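Local structure of MREC protein (Listeria monocytogenes, 2J5U) at residues Q86-K91 with A118-V123; P99-T104 with V224-A229. The protein probably takes part in forming and maintaining cell shape, and assembles into homooligomers of 24 subunits arranged as 12 dimers. All blocks are in the same frame, centred on the assembly; numbering follows the deposited sequence.

Interaction 1: residues Q86-K91 with A118-V123; sequences QVEIDK and AKSATV
Val87 and Ile89 pair with Val123 and Ala121 in antiparallel fashion; the axes of strands 86-89 and 121-123 approach to 4.8 Å, with 148° between their N-to-C directions. Each of the two pairs closes a ring of two backbone hydrogen bonds. The straighter bond of each ring is Val123 N to Val87 O and Ile89 N to Ala121 O, both 2.9 Å; the return bonds from Val87 N to Val123 O and Ala121 N to Ile89 O are longer and more bent. Between the rings lies the non-hydrogen-bonded pair Glu88-Thr122, where Glu88 CA directs its hydrogen at Ala121 O. On one face Ile89 CG2 meets Val123 CG1 at 4.0 Å, the side chains crossing at about a right angle; Ile89 CG1, held between the backbone N and the carbonyl carbon (chi1 58°), lies 3.6 Å from Ala121 O. On the other the extended Gln86 chain passes obliquely over Thr122, and Thr122 CG2 lies 3.4 Å from both Gln86 CG and Gln86 CD. Thr122 OG1 has a weak hydrogen bond with Thr115 OG1. In the antiparallel barrel, strand 68-77 flanks 86-89, with Val87 on Val75 and Asp90 OD2 bonded to Ser74 N, and strand 108-116 flanks 121-125.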
loop_
_atom_site.group_PDB
_atom_site.type_symbol
_atom_site.label_atom_id
_atom_site.label_comp_id
_atom_site.label_asym_id
_atom_site.label_seq_id
_atom_site.Cartn_x
_atom_site.Cartn_y
_atom_site.Cartn_z
ATOM N N GLN A 86 -19.294 55.739 -64.877
ATOM C CA GLN A 86 -18.813 56.524 -63.785
ATOM C C GLN A 86 -19.796 57.495 -63.170
ATOM O O GLN A 86 -20.803 57.863 -63.765
ATOM C CB GLN A 86 -17.592 57.206 -64.378
ATOM C CG GLN A 86 -16.984 58.359 -63.738
ATOM C CD GLN A 86 -15.805 58.794 -64.582
ATOM O OE1 GLN A 86 -15.021 57.957 -65.028
ATOM N NE2 GLN A 86 -15.673 60.094 -64.807
ATOM N N VAL A 87 -19.471 57.906 -61.960
ATOM C CA VAL A 87 -20.300 58.809 -61.198
ATOM C C VAL A 87 -19.368 59.633 -60.303
ATOM O O VAL A 87 -18.248 59.216 -60.003
ATOM C CB VAL A 87 -21.310 57.967 -60.372
ATOM C CG1 VAL A 87 -21.573 58.588 -59.037
ATOM C CG2 VAL A 87 -22.598 57.811 -61.155
ATOM N N GLU A 88 -19.813 60.814 -59.897
ATOM C CA GLU A 88 -18.996 61.656 -59.033
ATOM C C GLU A 88 -19.691 61.922 -57.694
ATOM O O GLU A 88 -20.882 62.230 -57.662
ATOM C CB GLU A 88 -18.713 62.961 -59.734
ATOM C CG GLU A 88 -17.486 63.632 -59.237
ATOM C CD GLU A 88 -16.569 64.039 -60.378
ATOM O OE1 GLU A 88 -15.662 64.886 -60.147
ATOM O OE2 GLU A 88 -16.759 63.502 -61.501
ATOM N N ILE A 89 -18.961 61.796 -56.590
ATOM C CA ILE A 89 -19.570 62.018 -55.286
ATOM C C ILE A 89 -19.020 63.246 -54.578
ATOM O O ILE A 89 -17.917 63.703 -54.881
ATOM C CB ILE A 89 -19.423 60.776 -54.377
ATOM C CG1 ILE A 89 -17.944 60.423 -54.195
ATOM C CG2 ILE A 89 -20.208 59.610 -54.975
ATOM C CD1 ILE A 89 -17.716 59.234 -53.299
ATOM N N ASP A 90 -19.800 63.767 -53.631
ATOM C CA ASP A 90 -19.443 64.972 -52.888
ATOM C C ASP A 90 -18.496 64.799 -51.702
ATOM O O ASP A 90 -18.407 65.673 -50.830
ATOM C CB ASP A 90 -20.718 65.699 -52.427
ATOM C CG ASP A 90 -21.555 64.875 -51.453
ATOM O OD1 ASP A 90 -22.637 65.356 -51.057
ATOM O OD2 ASP A 90 -21.142 63.755 -51.080
ATOM N N LYS A 91 -17.792 63.678 -51.652
ATOM C CA LYS A 91 -16.835 63.467 -50.577
ATOM C C LYS A 91 -15.503 63.138 -51.221
ATOM O O LYS A 91 -15.461 62.512 -52.279
ATOM C CB LYS A 91 -17.288 62.338 -49.649
ATOM C CG LYS A 91 -18.502 62.695 -48.794
ATOM C CD LYS A 91 -18.141 63.661 -47.673
ATOM C CE LYS A 91 -19.138 64.815 -47.579
ATOM N NZ LYS A 91 -20.544 64.359 -47.709
ATOM N N ALA A 118 -9.796 66.939 -53.438
ATOM C CA ALA A 118 -9.908 67.329 -52.040
ATOM C C ALA A 118 -11.299 67.121 -51.477
ATOM O O ALA A 118 -11.458 66.557 -50.397
ATOM C CB ALA A 118 -9.495 68.781 -51.867
ATOM N N LYS A 119 -12.312 67.558 -52.216
ATOM C CA LYS A 119 -13.674 67.438 -51.728
ATOM C C LYS A 119 -14.649 66.649 -52.585
ATOM O O LYS A 119 -15.860 66.735 -52.394
ATOM C CB LYS A 119 -14.236 68.831 -51.457
ATOM C CG LYS A 119 -13.613 69.511 -50.247
ATOM C CD LYS A 119 -14.490 70.650 -49.752
ATOM C CE LYS A 119 -14.168 71.032 -48.309
ATOM N NZ LYS A 119 -12.751 71.478 -48.116
ATOM N N SER A 120 -14.137 65.871 -53.527
ATOM C CA SER A 120 -15.022 65.077 -54.370
ATOM C C SER A 120 -14.204 63.947 -54.925
ATOM O O SER A 120 -12.982 63.960 -54.793
ATOM C CB SER A 120 -15.610 65.923 -55.508
ATOM O OG SER A 120 -14.604 66.465 -56.342
ATOM N N ALA A 121 -14.868 62.968 -55.530
ATOM C CA ALA A 121 -14.162 61.831 -56.090
ATOM C C ALA A 121 -14.975 61.112 -57.152
ATOM O O ALA A 121 -16.198 61.228 -57.214
ATOM C CB ALA A 121 -13.791 60.871 -54.993
ATOM N N THR A 122 -14.271 60.350 -57.979
ATOM C CA THR A 122 -14.871 59.594 -59.063
ATOM C C THR A 122 -14.988 58.143 -58.641
ATOM O O THR A 122 -14.076 57.606 -58.018
ATOM C CB THR A 122 -13.969 59.663 -60.327
ATOM O OG1 THR A 122 -13.824 61.026 -60.737
ATOM C CG2 THR A 122 -14.559 58.870 -61.468
ATOM N N VAL A 123 -16.106 57.502 -58.956
ATOM C CA VAL A 123 -16.243 56.101 -58.628
ATOM C C VAL A 123 -16.678 55.344 -59.880
ATOM O O VAL A 123 -17.587 55.760 -60.615
ATOM C CB VAL A 123 -17.224 55.848 -57.405
ATOM C CG1 VAL A 123 -17.677 57.137 -56.819
ATOM C CG2 VAL A 123 -18.397 54.998 -57.807
#

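Interaction 2: residues P99-T104 with V224-A229; sequences PDMAVT and VLKRSA
Met101, Ala102 and Val103 meet Val224 and Leu225 where strands 102-105 and 221-227 join antiparallel in the six-stranded barrel, the last strand of the chain lying beside one formed far earlier in sequence. The two short axes come within 4.8 Å at 143°. The tight part centres on Leu225 N, which donates a nearly linear bond (172°) to Ala102 O at 2.8 Å; Val224 CA adds a CA-H contact to the same oxygen. Met101, just before the strand, packs closely here too: Met101 CB lies 3.8 Å from Val224 CG1, and Met101 CG is anti to the carbonyl carbon (chi1 -89°), which sets it 3.5 Å from Leu225 O. Val103 and Val224 form the non-hydrogen-bonded pair, their side chains crossing obliquely with the two CG2 methyls 4.1 Å apart. On the face of Ala102 and Leu225, the Leu225 methyls meet Thr104 OG1, which also has a weak bond to Thr223 O; Ile189 packs on Thr104 and Leu225, and Phe185 on Ala102.

Toward the exposed Lys226 the contact thins out. The Met101 and Lys226 side chains lie side by side, pointing the same way, with Met101 CE 4.0 Å from Lys226 CB. Farther along, Arg227 NH1 bonds Ile76 O of a second subunit, while Arg227 NE donates in the guanidinium plane to Ala229 O at 3.2 Å, from above that carbonyl's plane.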
loop_
_atom_site.group_PDB
_atom_site.type_symbol
_atom_site.label_atom_id
_atom_site.label_comp_id
_atom_site.label_asym_id
_atom_site.label_seq_id
_atom_site.Cartn_x
_atom_site.Cartn_y
_atom_site.Cartn_z
ATOM N N PRO A 99 -8.673 56.136 -53.140
ATOM C CA PRO A 99 -8.837 55.266 -54.310
ATOM C C PRO A 99 -8.915 53.799 -53.862
ATOM O O PRO A 99 -8.204 53.387 -52.957
ATOM C CB PRO A 99 -7.568 55.532 -55.121
ATOM C CG PRO A 99 -7.268 56.956 -54.814
ATOM C CD PRO A 99 -7.590 57.114 -53.340
ATOM N N ASP A 100 -9.782 53.027 -54.503
ATOM C CA ASP A 100 -9.965 51.607 -54.212
ATOM C C ASP A 100 -10.922 51.263 -53.080
ATOM O O ASP A 100 -11.098 50.087 -52.759
ATOM C CB ASP A 100 -8.617 50.926 -53.977
ATOM C CG ASP A 100 -7.878 50.642 -55.274
ATOM O OD1 ASP A 100 -6.667 50.339 -55.212
ATOM O OD2 ASP A 100 -8.505 50.715 -56.357
ATOM N N MET A 101 -11.537 52.275 -52.474
ATOM C CA MET A 101 -12.519 52.030 -51.426
ATOM C C MET A 101 -13.819 51.580 -52.113
ATOM O O MET A 101 -14.151 52.034 -53.211
ATOM C CB MET A 101 -12.774 53.303 -50.609
ATOM C CG MET A 101 -11.857 53.492 -49.415
ATOM S SD MET A 101 -12.090 55.024 -48.542
ATOM C CE MET A 101 -10.700 55.042 -47.539
ATOM N N ALA A 102 -14.549 50.675 -51.476
ATOM C CA ALA A 102 -15.799 50.188 -52.046
ATOM C C ALA A 102 -16.908 51.217 -51.858
ATOM O O ALA A 102 -16.928 51.947 -50.867
ATOM C CB ALA A 102 -16.188 48.889 -51.382
ATOM N N VAL A 103 -17.822 51.291 -52.817
ATOM C CA VAL A 103 -18.931 52.222 -52.709
ATOM C C VAL A 103 -20.185 51.396 -52.840
ATOM O O VAL A 103 -20.318 50.600 -53.774
ATOM C CB VAL A 103 -18.922 53.278 -53.816
ATOM C CG1 VAL A 103 -20.103 54.211 -53.624
ATOM C CG2 VAL A 103 -17.615 54.063 -53.793
ATOM N N THR A 104 -21.109 51.593 -51.903
ATOM C CA THR A 104 -22.352 50.827 -51.881
ATOM C C THR A 104 -23.608 51.634 -51.589
ATOM O O THR A 104 -23.560 52.835 -51.326
ATOM C CB THR A 104 -22.301 49.747 -50.791
ATOM O OG1 THR A 104 -22.104 50.382 -49.524
ATOM C CG2 THR A 104 -21.169 48.777 -51.038
ATOM N N VAL A 224 -19.407 55.127 -48.934
ATOM C CA VAL A 224 -18.025 54.721 -49.172
ATOM C C VAL A 224 -17.492 53.982 -47.939
ATOM O O VAL A 224 -17.517 54.508 -46.832
ATOM C CB VAL A 224 -17.127 55.949 -49.464
ATOM C CG1 VAL A 224 -15.710 55.508 -49.761
ATOM C CG2 VAL A 224 -17.668 56.720 -50.632
ATOM N N LEU A 225 -17.007 52.762 -48.146
ATOM C CA LEU A 225 -16.479 51.935 -47.064
ATOM C C LEU A 225 -14.959 51.902 -46.938
ATOM O O LEU A 225 -14.261 51.529 -47.870
ATOM C CB LEU A 225 -16.965 50.490 -47.227
ATOM C CG LEU A 225 -18.438 50.301 -47.581
ATOM C CD1 LEU A 225 -18.757 48.821 -47.666
ATOM C CD2 LEU A 225 -19.306 50.995 -46.543
ATOM N N LYS A 226 -14.449 52.290 -45.779
ATOM C CA LYS A 226 -13.015 52.219 -45.535
ATOM C C LYS A 226 -12.825 50.792 -45.016
ATOM O O LYS A 226 -13.535 50.365 -44.110
ATOM C CB LYS A 226 -12.601 53.227 -44.462
ATOM C CG LYS A 226 -11.159 53.089 -43.985
ATOM C CD LYS A 226 -10.887 53.995 -42.792
ATOM C CE LYS A 226 -9.468 53.808 -42.256
ATOM N NZ LYS A 226 -9.179 54.688 -41.072
ATOM N N ARG A 227 -11.902 50.037 -45.595
ATOM C CA ARG A 227 -11.677 48.661 -45.142
ATOM C C ARG A 227 -10.805 48.671 -43.896
ATOM O O ARG A 227 -9.795 49.373 -43.856
ATOM C CB ARG A 227 -11.008 47.838 -46.252
ATOM C CG ARG A 227 -10.322 46.574 -45.786
ATOM C CD ARG A 227 -9.837 45.786 -46.973
ATOM N NE ARG A 227 -8.777 44.847 -46.629
ATOM C CZ ARG A 227 -8.637 43.653 -47.192
ATOM N NH1 ARG A 227 -7.641 42.855 -46.832
ATOM N NH2 ARG A 227 -9.507 43.249 -48.107
ATOM N N SER A 228 -11.195 47.906 -42.880
ATOM C CA SER A 228 -10.424 47.863 -41.634
ATOM C C SER A 228 -9.249 46.914 -41.734
ATOM O O SER A 228 -8.147 47.238 -41.318
ATOM C CB SER A 228 -11.298 47.427 -40.457
ATOM O OG SER A 228 -12.332 48.357 -40.221
ATOM N N ALA A 229 -9.495 45.735 -42.282
ATOM C CA ALA A 229 -8.447 44.753 -42.414
ATOM C C ALA A 229 -7.239 45.319 -43.142
ATOM O O ALA A 229 -7.372 46.158 -44.033
ATOM C CB ALA A 229 -8.971 43.539 -43.152
#

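In the fold
Interactions 1 and 2 are two seams of one closed antiparallel barrel, their centres about 13 Å apart. Across the sheet, strand 108-116 stands between 121-125 and 102-105, and strand 68-77 is the other neighbour of 86-89, yet the seams meet through the barrel interior: Ile89 CD1 packs on Val224 CG2 at 3.7 Å, and Val123 CB on Val103 CG2 at 4.0 Å. Ile89, Val123, Val103 and Val224 thus share one apolar interior. The segments alternate along the chain, and the last strand, 221-227, pairs with 102-105 in the closed barrel. Interaction 2 also lies by a second subunit, which Arg227 contacts; no other chain of the assembly touches interaction 1.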